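Tryptophan synthase alpha chain (Chlamydia trachomatis, PDB 6V82) probably cleaves indoleglycerol phosphate to indole and glyceraldehyde 3-phosphate, the alpha-subunit half-reaction of the last step of tryptophan biosynthesis. Local coordinates at residues A[13-18]-A[223-228]. Sequence-based numbering, arbitrary orientation.
Sequences LCIGYL and GFIVKT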
# COMPACT_ATOMS: atom_id res chain seq x y z
N LEU A 13 18.00 -46.10 -35.07
CA LEU A 13 17.98 -46.55 -33.69
C LEU A 13 16.88 -45.84 -32.90
O LEU A 13 16.47 -44.73 -33.22
CB LEU A 13 19.33 -46.30 -33.03
CG LEU A 13 20.55 -46.86 -33.78
CD1 LEU A 13 21.79 -46.65 -32.94
CD2 LEU A 13 20.36 -48.34 -34.12
N CYS A 14 16.41 -46.50 -31.85
CA CYS A 14 15.44 -45.90 -30.94
C CYS A 14 16.12 -45.63 -29.61
O CYS A 14 16.63 -46.55 -28.97
CB CYS A 14 14.23 -46.81 -30.73
SG CYS A 14 13.26 -46.27 -29.29
N ILE A 15 16.10 -44.36 -29.18
CA ILE A 15 16.58 -43.97 -27.86
C ILE A 15 15.39 -43.85 -26.92
O ILE A 15 14.38 -43.22 -27.26
CB ILE A 15 17.36 -42.64 -27.92
CG1 ILE A 15 18.47 -42.70 -28.97
CG2 ILE A 15 17.90 -42.28 -26.55
CD1 ILE A 15 19.12 -41.35 -29.26
N GLY A 16 15.51 -44.47 -25.74
CA GLY A 16 14.45 -44.41 -24.75
C GLY A 16 14.90 -43.73 -23.48
O GLY A 16 15.95 -44.07 -22.93
N TYR A 17 14.12 -42.76 -23.01
CA TYR A 17 14.44 -42.02 -21.80
C TYR A 17 13.78 -42.65 -20.58
O TYR A 17 12.61 -43.03 -20.62
CB TYR A 17 13.98 -40.57 -21.90
CG TYR A 17 14.23 -39.82 -20.60
CD1 TYR A 17 15.48 -39.30 -20.32
CD2 TYR A 17 13.22 -39.67 -19.65
CE1 TYR A 17 15.72 -38.64 -19.13
CE2 TYR A 17 13.45 -39.02 -18.47
CZ TYR A 17 14.69 -38.50 -18.21
OH TYR A 17 14.93 -37.85 -17.01
N LEU A 18 14.54 -42.72 -19.49
CA LEU A 18 14.01 -43.03 -18.16
C LEU A 18 14.69 -42.14 -17.13
O LEU A 18 15.88 -41.83 -17.24
CB LEU A 18 14.25 -44.48 -17.75
CG LEU A 18 13.46 -45.59 -18.41
CD1 LEU A 18 13.94 -46.93 -17.87
CD2 LEU A 18 11.98 -45.38 -18.16
N GLY A 223 18.32 -41.65 -35.83
CA GLY A 223 17.52 -42.29 -34.80
C GLY A 223 16.46 -41.33 -34.33
O GLY A 223 16.43 -40.17 -34.73
N PHE A 224 15.57 -41.84 -33.48
CA PHE A 224 14.57 -41.01 -32.83
C PHE A 224 14.60 -41.30 -31.33
O PHE A 224 15.03 -42.37 -30.90
CB PHE A 224 13.16 -41.25 -33.39
CG PHE A 224 12.63 -42.62 -33.13
CD1 PHE A 224 12.97 -43.68 -33.95
CD2 PHE A 224 11.78 -42.85 -32.06
CE1 PHE A 224 12.48 -44.95 -33.70
CE2 PHE A 224 11.27 -44.12 -31.81
CZ PHE A 224 11.62 -45.17 -32.63
N ILE A 225 14.16 -40.33 -30.54
CA ILE A 225 14.14 -40.46 -29.09
C ILE A 225 12.70 -40.43 -28.61
O ILE A 225 11.90 -39.59 -29.05
CB ILE A 225 15.00 -39.38 -28.41
CG1 ILE A 225 14.87 -39.47 -26.89
CG2 ILE A 225 14.63 -37.99 -28.89
CD1 ILE A 225 15.86 -38.59 -26.15
N VAL A 226 12.36 -41.38 -27.75
CA VAL A 226 11.10 -41.40 -27.02
C VAL A 226 11.40 -40.82 -25.64
O VAL A 226 11.89 -41.52 -24.75
CB VAL A 226 10.54 -42.82 -26.91
CG1 VAL A 226 9.25 -42.81 -26.12
CG2 VAL A 226 10.36 -43.45 -28.28
N LYS A 227 11.13 -39.52 -25.47
CA LYS A 227 11.48 -38.83 -24.24
C LYS A 227 10.41 -38.94 -23.16
O LYS A 227 10.72 -39.25 -22.01
CB LYS A 227 11.76 -37.35 -24.53
CG LYS A 227 12.11 -36.51 -23.31
CD LYS A 227 13.38 -37.04 -22.65
CE LYS A 227 13.72 -36.27 -21.37
NZ LYS A 227 14.23 -34.88 -21.60
N THR A 228 9.15 -38.67 -23.52
CA THR A 228 8.05 -38.60 -22.56
C THR A 228 7.31 -39.93 -22.39
O THR A 228 6.95 -40.30 -21.26
CB THR A 228 7.06 -37.52 -22.99
OG1 THR A 228 7.67 -36.22 -22.85
CG2 THR A 228 5.78 -37.55 -22.16
O HOH W 1 10.04 -41.64 -21.30
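The seam between the first and last strands of a TIM barrel is where Ile15 and Tyr17 of strand 13-18 meet Phe224, Val226 and Lys227 of 223-228. Four backbone hydrogen bonds join the two parallel strands: Leu13 O and Ile15 O accept from Phe224 N and Val226 N, while Ile15 N and Tyr17 N give to Phe224 O and Val226 O. The bond from Ile15 N to Phe224 O, 2.8 Å, is practically straight (179°). Side chains then alternate between the two faces. Ile15 and Ile225 meet CB to CB at 4.1 Å, beside Glu44, a predicted proton acceptor. On the other face Cys14 CB touches Phe224 CZ at 3.6 Å, while SG makes an oblique sulfur-aromatic contact with the same ring; helix 211-218 also packs against it. Past the last bridge, Lys227 lies alongside Tyr17, its chain bent at chi2 (61°) to set CD 3.6 Å from Tyr17 CG; CE makes a CH-pi contact of 3.6 Å to the Tyr17 ring centroid. Lys227 NZ, over the same face, adds a cation-pi contact and a salt bridge with Asp55, the other predicted proton acceptor. One water donates to both Tyr17 O and Lys227 O just beyond strand 223-226. Such first-to-eighth strand pairing closes the (beta/alpha)8 barrel, here bringing Lys227 to the predicted catalytic site.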